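Local coordinates for 3-alpha-hydroxysteroid dehydrogenase (Pseudomonas sp., PDB 2DKN), which catalyses the NAD-dependent, reversible oxidation of the 3-alpha-hydroxyl group of steroids to the ketone, as a Rossmann-fold short-chain dehydrogenase, at residues S43-G46 / G47-T50; V85-F88 / G89-L93. One frame throughout, in Å; residues are numbered along the deposited sequence.

Contact 1 (43-46 with 47-50) is the N-cap and first turn of helix 45-59 and contact 2 (85-88 with 89-93) a stretch of helix 79-102; their centres lie about 9 Å apart and they touch directly. Arg48 is the main bridge: its CD packs on Ala92 CB at 3.6 Å, and its NH2 lies 3.4 Å from Phe88 CB. Nearer the coenzyme, Ser43 CB meets Val85 CG2 at 3.3 Å. Both Ser43 and Val85 line the NADH pocket at the adenine end, the Ser43 side chain about 4 Å from the coenzyme. Contact 1 lies at the surface, whereas contact 2 is buried in the Rossmann fold.

Contact 1: S43-G46 / G47-T50; sequences STPG and GRET
Thr44 OG1 accepts from Gly47 N at 3.1 Å, capping the amino end of helix 45-59. With chi1 at 64°, the hydroxyl sits between the backbone N and the carbonyl carbon, where it can face that amide. The first regular bond of the helix follows: Arg48 N gives to Thr44 O at 3.0 Å, nearly straight at 165°. Next, Glu49 N binds Pro45 O (3.0 Å) and Thr50 N binds Gly46 O (3.1 Å). Thr44 is thus the N-cap, and Pro45, which has no amide hydrogen to offer, occupies the first position of helix 45-59, which runs between strands 38-39 and 65-68 of the Rossmann fold. Arg48 runs back toward the start of the helix, its chain extended from CG to NE, alongside Pro45, and lays one guanidinium face against the Thr44 carbonyl group, Thr44 C 3.6 Å above the plane. Pro45 N lies over the same face, offset toward the rim. The guanidinium is held from outside: NE by Leu42 O, and NH2 by a salt bridge to Glu136 and a weak bond to Ala84 O. A leucine in place of Arg48 would probably leave Glu136 without this charge partner and Leu42 O without this donor. Ser43 OG is bonded to Asp41.

Contact 2: V85-F88 / G89-L93; sequences VNYF and GVSAL. With NAI (1,4-dihydronicotinamide adenine dinucleotide), chain C.
Tyr87 O is approached by two amides and a hydroxyl of the next turn. Ser91 N makes the strong bond, 2.8 Å and lying in the carbonyl plane; Val90 N adds a weak one at 3.1 Å, bent to 131°. Ser91 OG stands 3.4 Å from the same oxygen, a weak bond whose proton has another acceptor within reach. A chi1 of 64° brings Ser91 OG back over the preceding turn, 3.7 Å from Phe88 CD1. Tyr87 CD2 stands 3.6 Å above the Phe88 ring, over its centre. On another side of the helix, Val90 CG2 rests on Asn86 O. The backbone here is irregular, with a wider pi-type turn at 85-88 and only a weak bond from Gly89 N to Val85 O. Ala92 N to Phe88 O at 3.0 Å is the other sound bond between the two segments, while Leu93 N bonds only weakly to Val90 O. Helix 79-102 links strands 65-68 and 108-112 in a beta-alpha-beta unit, and helices 126-133 and 149-166 cover Tyr87. Asn86 OD1 accepts from Val72 N. Val85 CG1 reaches adenine N7A of the coenzyme at 3.7 Å, and CG2 lies near N6A, so the helix meets the base through aliphatic carbon, by van der Waals packing.

Contact 1: S43-G46 / G47-T50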
# COMPACT_ATOMS: atom_id res chain seq x y z
N SER A 43 -5.42 20.42 17.07
CA SER A 43 -4.57 20.00 18.18
C SER A 43 -5.23 20.12 19.56
O SER A 43 -4.61 19.81 20.56
CB SER A 43 -3.23 20.76 18.18
OG SER A 43 -3.37 22.10 18.66
N THR A 44 -6.48 20.59 19.61
CA THR A 44 -7.22 20.60 20.89
C THR A 44 -8.61 19.99 20.75
O THR A 44 -9.18 20.02 19.66
CB THR A 44 -7.39 22.02 21.45
OG1 THR A 44 -8.19 22.77 20.54
CG2 THR A 44 -6.03 22.69 21.63
N PRO A 45 -9.16 19.44 21.86
CA PRO A 45 -10.50 18.86 21.80
C PRO A 45 -11.51 19.88 21.28
O PRO A 45 -12.39 19.53 20.48
CB PRO A 45 -10.80 18.50 23.25
CG PRO A 45 -9.44 18.23 23.85
CD PRO A 45 -8.57 19.31 23.21
N GLY A 46 -11.36 21.13 21.71
CA GLY A 46 -12.24 22.21 21.25
C GLY A 46 -12.20 22.47 19.76
O GLY A 46 -13.24 22.60 19.12
N GLY A 47 -11.00 22.54 19.19
CA GLY A 47 -10.85 22.71 17.75
C GLY A 47 -11.43 21.53 16.99
O GLY A 47 -12.06 21.69 15.96
N ARG A 48 -11.19 20.32 17.49
CA ARG A 48 -11.73 19.16 16.81
C ARG A 48 -13.26 19.19 16.78
O ARG A 48 -13.88 18.86 15.76
CB ARG A 48 -11.20 17.89 17.47
CG ARG A 48 -9.70 17.75 17.34
CD ARG A 48 -9.19 16.81 18.42
NE ARG A 48 -7.76 16.98 18.68
CZ ARG A 48 -7.20 16.72 19.86
NH1 ARG A 48 -7.96 16.29 20.86
NH2 ARG A 48 -5.91 16.91 20.05
N GLU A 49 -13.85 19.59 17.91
CA GLU A 49 -15.31 19.67 18.07
C GLU A 49 -15.90 20.63 17.05
O GLU A 49 -16.89 20.31 16.38
CB GLU A 49 -15.59 20.18 19.49
CG GLU A 49 -16.98 19.94 20.04
CD GLU A 49 -17.05 20.37 21.51
OE1 GLU A 49 -16.64 21.51 21.81
OE2 GLU A 49 -17.48 19.55 22.36
N THR A 50 -15.26 21.79 16.92
CA THR A 50 -15.65 22.79 15.92
C THR A 50 -15.60 22.21 14.53
O THR A 50 -16.57 22.32 13.77
CB THR A 50 -14.73 24.03 15.99
OG1 THR A 50 -14.90 24.65 17.27
CG2 THR A 50 -15.09 25.02 14.90

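Contact 2: V85-F88 / G89-L93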
# COMPACT_ATOMS: atom_id res chain seq x y z
N VAL A 85 -1.97 16.54 17.36
CA VAL A 85 -2.45 16.70 15.98
C VAL A 85 -2.40 15.36 15.24
O VAL A 85 -3.39 14.94 14.67
CB VAL A 85 -1.65 17.75 15.17
CG1 VAL A 85 -2.33 17.97 13.81
CG2 VAL A 85 -1.62 19.04 15.90
N ASN A 86 -1.24 14.71 15.26
CA ASN A 86 -1.05 13.54 14.40
C ASN A 86 -1.87 12.34 14.83
O ASN A 86 -2.24 11.50 13.98
CB ASN A 86 0.41 13.12 14.32
CG ASN A 86 1.27 14.13 13.58
OD1 ASN A 86 0.77 15.17 13.14
ND2 ASN A 86 2.56 13.83 13.41
N TYR A 87 -2.11 12.22 16.13
CA TYR A 87 -2.96 11.14 16.61
C TYR A 87 -4.40 11.61 16.87
O TYR A 87 -5.34 11.15 16.21
CB TYR A 87 -2.41 10.44 17.86
CG TYR A 87 -3.19 9.19 18.16
CD1 TYR A 87 -2.86 7.97 17.55
CD2 TYR A 87 -4.29 9.22 19.00
CE1 TYR A 87 -3.59 6.82 17.80
CE2 TYR A 87 -5.02 8.09 19.25
CZ TYR A 87 -4.68 6.89 18.65
OH TYR A 87 -5.44 5.76 18.92
N PHE A 88 -4.56 12.52 17.82
CA PHE A 88 -5.90 12.89 18.28
C PHE A 88 -6.67 13.77 17.30
O PHE A 88 -7.91 13.69 17.24
CB PHE A 88 -5.83 13.49 19.70
CG PHE A 88 -5.49 12.47 20.74
CD1 PHE A 88 -6.46 11.58 21.20
CD2 PHE A 88 -4.18 12.33 21.18
CE1 PHE A 88 -6.12 10.61 22.12
CE2 PHE A 88 -3.84 11.36 22.12
CZ PHE A 88 -4.81 10.50 22.58
N GLY A 89 -5.98 14.58 16.50
CA GLY A 89 -6.65 15.30 15.39
C GLY A 89 -7.25 14.37 14.32
O GLY A 89 -8.16 14.74 13.57
N VAL A 90 -6.68 13.18 14.21
CA VAL A 90 -7.20 12.15 13.33
C VAL A 90 -8.31 11.37 14.04
O VAL A 90 -9.44 11.25 13.54
CB VAL A 90 -6.08 11.16 12.91
CG1 VAL A 90 -6.68 9.97 12.11
CG2 VAL A 90 -4.97 11.89 12.12
N SER A 91 -7.99 10.85 15.21
CA SER A 91 -8.94 9.92 15.85
C SER A 91 -10.26 10.61 16.18
O SER A 91 -11.32 10.02 16.02
CB SER A 91 -8.32 9.27 17.09
OG SER A 91 -8.03 10.23 18.09
N ALA A 92 -10.20 11.86 16.62
CA ALA A 92 -11.43 12.56 17.02
C ALA A 92 -12.29 12.86 15.81
O ALA A 92 -13.52 12.89 15.92
CB ALA A 92 -11.13 13.84 17.80
N LEU A 93 -11.67 13.09 14.65
CA LEU A 93 -12.43 13.34 13.43
C LEU A 93 -13.06 12.04 12.93
O LEU A 93 -14.20 12.04 12.51
CB LEU A 93 -11.59 14.02 12.36
CG LEU A 93 -11.77 15.54 12.46
CD1 LEU A 93 -11.33 16.07 13.81
CD2 LEU A 93 -11.05 16.21 11.38
PA NAI C . 2.06 20.35 4.90
O1A NAI C . 2.61 21.08 6.05
O2A NAI C . 2.30 20.92 3.55
O5B NAI C . 0.47 20.18 5.07
C5B NAI C . -0.08 19.81 6.30
C4B NAI C . -1.32 20.65 6.51
O4B NAI C . -1.84 20.24 7.77
C3B NAI C . -1.03 22.15 6.59
O3B NAI C . -1.93 22.90 5.79
C2B NAI C . -1.29 22.44 8.05
O2B NAI C . -1.73 23.75 8.32
C1B NAI C . -2.32 21.37 8.43
N9A NAI C . -2.28 21.27 9.90
C8A NAI C . -1.18 21.02 10.70
N7A NAI C . -1.58 21.11 11.99
C5A NAI C . -2.91 21.43 12.02
C6A NAI C . -3.83 21.66 13.05
N6A NAI C . -3.46 21.75 14.35
N1A NAI C . -5.13 21.97 12.72
C2A NAI C . -5.54 22.06 11.41
N3A NAI C . -4.64 21.83 10.39
C4A NAI C . -3.34 21.54 10.70
O3 NAI C . 2.64 18.87 5.05
PN NAI C . 2.34 17.57 4.13
O1N NAI C . 1.30 17.83 3.11
O2N NAI C . 3.65 17.08 3.68
O5D NAI C . 1.77 16.58 5.26
C5D NAI C . 0.50 15.97 5.13
C4D NAI C . 0.56 14.68 5.94
O4D NAI C . 1.53 13.83 5.34
C3D NAI C . 1.00 14.89 7.39
O3D NAI C . 0.23 14.03 8.21
C2D NAI C . 2.44 14.37 7.38
O2D NAI C . 2.79 13.84 8.63
C1D NAI C . 2.36 13.26 6.34
N1N NAI C . 3.68 12.89 5.77
C2N NAI C . 4.42 13.82 5.10
C3N NAI C . 5.65 13.46 4.57
C7N NAI C . 6.45 14.47 3.78
O7N NAI C . 7.73 14.07 3.42
N7N NAI C . 5.94 15.66 3.43
C4N NAI C . 6.13 12.15 4.72
C5N NAI C . 5.33 11.19 5.38
C6N NAI C . 4.11 11.59 5.90